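Local coordinates for uncharacterized protein AsqI (Emericella nidulans, PDB 5YY3) that catalyses the zinc-dependent conversion of 4'-methoxycyclopenin into 4'-methoxyviridicatin with release of methyl isocyanate, a ring-contraction step in aspoquinolone biosynthesis, at residues A[139-143]-A[180-184]; A[493-498]-A[571-575]. All blocks are in the same frame, centred on the assembly; numbering follows the deposited sequence.

Contact 1: A[139-143]-A[180-184]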
# COMPACT_ATOMS: atom_id res chain seq x y z
N PRO A 139 -18.53 38.66 1.90
CA PRO A 139 -18.81 37.65 2.93
C PRO A 139 -17.75 36.56 3.00
O PRO A 139 -16.99 36.36 2.04
CB PRO A 139 -20.16 37.06 2.48
CG PRO A 139 -20.76 38.11 1.60
CD PRO A 139 -19.60 38.76 0.90
N PRO A 140 -17.67 35.87 4.14
CA PRO A 140 -16.91 34.62 4.24
C PRO A 140 -17.30 33.66 3.12
O PRO A 140 -18.45 33.65 2.72
CB PRO A 140 -17.32 34.07 5.61
CG PRO A 140 -17.61 35.31 6.41
CD PRO A 140 -18.19 36.31 5.44
N LEU A 141 -16.35 32.86 2.62
CA LEU A 141 -16.67 31.84 1.63
C LEU A 141 -17.77 30.92 2.16
O LEU A 141 -18.53 30.34 1.38
CB LEU A 141 -15.43 31.01 1.28
CG LEU A 141 -15.65 29.77 0.39
CD1 LEU A 141 -16.07 30.19 -0.98
CD2 LEU A 141 -14.38 28.90 0.32
N LYS A 142 -17.87 30.82 3.48
CA LYS A 142 -18.85 29.94 4.10
C LYS A 142 -20.28 30.36 3.76
O LYS A 142 -21.18 29.54 3.80
CB LYS A 142 -18.68 29.90 5.62
CG LYS A 142 -19.31 28.62 6.18
CD LYS A 142 -19.90 28.75 7.58
CE LYS A 142 -20.81 27.55 7.93
NZ LYS A 142 -21.47 26.99 6.72
N ASN A 143 -20.49 31.62 3.42
CA ASN A 143 -21.82 32.09 3.08
C ASN A 143 -22.25 31.72 1.66
O ASN A 143 -23.42 31.86 1.32
CB ASN A 143 -21.95 33.61 3.26
CG ASN A 143 -21.97 34.03 4.72
OD1 ASN A 143 -21.70 33.23 5.61
ND2 ASN A 143 -22.32 35.30 4.96
N TYR A 180 -10.55 24.88 4.48
CA TYR A 180 -11.46 26.01 4.38
C TYR A 180 -10.71 27.33 4.25
O TYR A 180 -11.08 28.18 3.46
CB TYR A 180 -12.40 26.11 5.61
CG TYR A 180 -13.20 27.39 5.54
CD1 TYR A 180 -14.28 27.50 4.66
CD2 TYR A 180 -12.82 28.53 6.26
CE1 TYR A 180 -15.00 28.67 4.54
CE2 TYR A 180 -13.53 29.72 6.14
CZ TYR A 180 -14.62 29.78 5.27
OH TYR A 180 -15.34 30.93 5.14
N ASP A 181 -9.66 27.50 5.06
CA ASP A 181 -9.00 28.78 5.12
C ASP A 181 -8.10 28.99 3.90
O ASP A 181 -7.92 30.12 3.45
CB ASP A 181 -8.24 28.92 6.44
CG ASP A 181 -9.18 28.94 7.65
OD1 ASP A 181 -9.81 30.00 7.89
OD2 ASP A 181 -9.32 27.90 8.35
N LEU A 182 -7.55 27.92 3.36
CA LEU A 182 -6.88 28.06 2.07
C LEU A 182 -7.91 28.50 1.03
O LEU A 182 -7.66 29.40 0.24
CB LEU A 182 -6.22 26.75 1.63
CG LEU A 182 -5.69 26.68 0.20
CD1 LEU A 182 -4.63 27.75 -0.03
CD2 LEU A 182 -5.13 25.29 -0.10
N ASN A 183 -9.07 27.87 1.06
CA ASN A 183 -10.06 28.16 0.05
C ASN A 183 -10.67 29.54 0.22
O ASN A 183 -10.87 30.26 -0.77
CB ASN A 183 -11.14 27.09 0.06
CG ASN A 183 -10.78 25.92 -0.81
OD1 ASN A 183 -11.02 25.94 -2.02
ND2 ASN A 183 -10.16 24.89 -0.22
N ASP A 184 -10.93 29.93 1.47
CA ASP A 184 -11.45 31.28 1.67
C ASP A 184 -10.39 32.31 1.30
O ASP A 184 -10.71 33.34 0.73
CB ASP A 184 -11.92 31.53 3.11
CG ASP A 184 -12.34 32.99 3.33
OD1 ASP A 184 -13.41 33.38 2.82
OD2 ASP A 184 -11.58 33.75 3.98
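Two side chains from the first turn of helix 180-193, Tyr180 and Asp184, reach the backbone of the loop segment 139-143. They lie one turn apart, joined by the helical hydrogen bond from Asp184 N to Tyr180 O (2.7 Å), and both adopt the t rotamer about chi1, which brings their ends closer to the loop than their sideways CA-to-CB bonds alone would. Asp184 OD1 accepts a hydrogen bond from Leu141 N at 3.0 Å; the phenol oxygen of Tyr180 accepts a weak, bent one from Lys142 N, also 3.0 Å. These two amides open a short 3-10 turn, closed by Asn143 N to Pro140 O at 3.0 Å, so consecutive NH groups at its start are served by side chains of the helix. Leu141 (t, p) points toward the helix and supplies the apolar part: its CD2 packs 3.7 Å from Asn183 CB, and its CB lies 4.0 Å from Tyr180 CE1. The side chain of Lys142 passes the Tyr180 hydroxyl, CB to OH 3.5 Å, before its end leads away. Asp184 is shared, with salt bridges to Arg536 and Arg554, while Asn183 ND2 turns back to the carbonyls of Asp179 and Arg177. The same helix carries the zinc ligands His186 and His190, the side chain of Asn183 lying about 6 Å from that of His186, so the contact fixes a loop against the first turn of a metal-binding helix in the hemocyanin-like, tyrosinase-family helical domain.

Contact 2: A[493-498]-A[571-575]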
# COMPACT_ATOMS: atom_id res chain seq x y z
N LEU A 493 13.17 35.29 5.53
CA LEU A 493 13.23 33.90 5.95
C LEU A 493 12.49 32.94 5.00
O LEU A 493 11.31 33.14 4.68
CB LEU A 493 12.65 33.74 7.36
CG LEU A 493 12.45 32.30 7.85
CD1 LEU A 493 13.76 31.65 8.19
CD2 LEU A 493 11.50 32.25 9.03
N PHE A 494 13.21 31.91 4.56
CA PHE A 494 12.69 30.84 3.72
C PHE A 494 13.01 29.47 4.33
O PHE A 494 14.02 29.31 5.03
CB PHE A 494 13.28 30.92 2.31
CG PHE A 494 12.82 32.11 1.50
CD1 PHE A 494 13.40 33.36 1.67
CD2 PHE A 494 11.85 31.96 0.51
CE1 PHE A 494 13.00 34.45 0.91
CE2 PHE A 494 11.44 33.04 -0.27
CZ PHE A 494 12.02 34.30 -0.07
N ILE A 495 12.16 28.48 4.05
CA ILE A 495 12.49 27.09 4.35
C ILE A 495 12.32 26.22 3.12
O ILE A 495 11.64 26.59 2.16
CB ILE A 495 11.62 26.51 5.49
CG1 ILE A 495 10.14 26.39 5.04
CG2 ILE A 495 11.81 27.33 6.79
CD1 ILE A 495 9.22 25.82 6.12
N ALA A 496 12.94 25.05 3.15
CA ALA A 496 12.88 24.11 2.06
C ALA A 496 13.09 22.71 2.61
O ALA A 496 13.91 22.51 3.50
CB ALA A 496 13.92 24.43 1.02
N ALA A 497 12.29 21.76 2.13
CA ALA A 497 12.55 20.34 2.38
C ALA A 497 14.00 20.07 1.97
O ALA A 497 14.43 20.48 0.89
CB ALA A 497 11.57 19.45 1.58
N GLU A 498 14.75 19.39 2.83
CA GLU A 498 16.17 19.17 2.57
C GLU A 498 16.47 18.58 1.18
O GLU A 498 17.48 18.91 0.57
CB GLU A 498 16.77 18.28 3.66
CG GLU A 498 18.31 18.25 3.64
CD GLU A 498 18.92 17.53 4.85
OE1 GLU A 498 18.51 17.81 5.99
OE2 GLU A 498 19.82 16.67 4.65
N MET A 571 10.81 15.35 9.97
CA MET A 571 11.33 15.52 8.62
C MET A 571 12.33 16.67 8.56
O MET A 571 12.07 17.74 9.09
CB MET A 571 10.19 15.74 7.64
CG MET A 571 10.60 15.95 6.20
SD MET A 571 9.14 16.12 5.17
CE MET A 571 9.84 16.58 3.57
N PRO A 572 13.48 16.44 7.91
CA PRO A 572 14.50 17.50 7.89
C PRO A 572 14.20 18.61 6.89
O PRO A 572 13.90 18.37 5.73
CB PRO A 572 15.79 16.74 7.53
CG PRO A 572 15.34 15.49 6.88
CD PRO A 572 14.00 15.14 7.47
N PHE A 573 14.26 19.85 7.38
CA PHE A 573 14.13 21.03 6.53
C PHE A 573 15.34 21.94 6.73
O PHE A 573 16.09 21.78 7.68
CB PHE A 573 12.85 21.80 6.85
CG PHE A 573 11.61 21.18 6.28
CD1 PHE A 573 11.14 19.96 6.76
CD2 PHE A 573 10.89 21.82 5.28
CE1 PHE A 573 9.98 19.38 6.24
CE2 PHE A 573 9.74 21.25 4.75
CZ PHE A 573 9.28 20.01 5.24
N VAL A 574 15.53 22.89 5.82
CA VAL A 574 16.58 23.88 6.01
C VAL A 574 15.96 25.26 6.11
O VAL A 574 15.05 25.59 5.33
CB VAL A 574 17.61 23.84 4.86
CG1 VAL A 574 18.63 24.97 5.01
CG2 VAL A 574 18.31 22.48 4.82
N ALA A 575 16.41 26.05 7.07
CA ALA A 575 15.99 27.44 7.18
C ALA A 575 17.07 28.33 6.60
O ALA A 575 18.26 28.08 6.79
CB ALA A 575 15.71 27.82 8.61
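Met571 begins strand 571-580 with an all-trans side chain whose end approaches segment 493-498, placing its CE 3.9 Å from Ala497 CB. Pro572, next along, has no amide hydrogen to give, but its O accepts a hydrogen bond from Glu498 N at 3.2 Å, and its CB lies 3.3 Å from Glu498 OE1. Phe573 forms a non-hydrogen-bonded pair with Ala497, CA to CA 4.5 Å. Its ring lies against the neighbouring strand, with Ala497 CA 4.0 Å from the ring centroid in a CH-pi contact over the face; Ile495 CD1 also comes within 4.4 Å of Phe573 CD2. These strands, running antiparallel with axes 4.7 Å apart at closest approach, belong to the beta-rich Ig-like domain of the hemocyanin family, where strand 571-580 lies between strands 487-497 and 636-644. Val574 makes the hydrogen-bonded pair with Ala496: Val574 N donates to Ala496 O at 2.9 Å and Ala496 N to Val574 O at 3.1 Å. That same Val574 O also receives a CA-H...O contact from Ile495 CA at 3.1 Å. At Ala575 the pairing returns to the non-hydrogen-bonded type, with Ile495 opposite; the two side chains share one face of the sheet, Ile495 CG2 to Ala575 CB 4.3 Å, and Leu493 CD1 lies 4.3 Å from that same CB.

Overall arrangement
Both contacts are buried, but they belong to different parts of the chain: contact 1 to the helical, metal-binding hemocyanin-like region and contact 2 to the Ig-like region. Their centres are 29 Å apart and their nearest atoms about 15 Å, and they share no helix or strand. Contact 1 relies on helix side chains bonding to loop amides, close to the zinc ligands, whereas contact 2 joins strands backbone to backbone, away from that site, and buries about twice the area (452 against 228 Å²). Each nonetheless meets the other region: Arg536 and Arg554 pair with Asp184, while Met571 and Phe573 pack on helix 210-231.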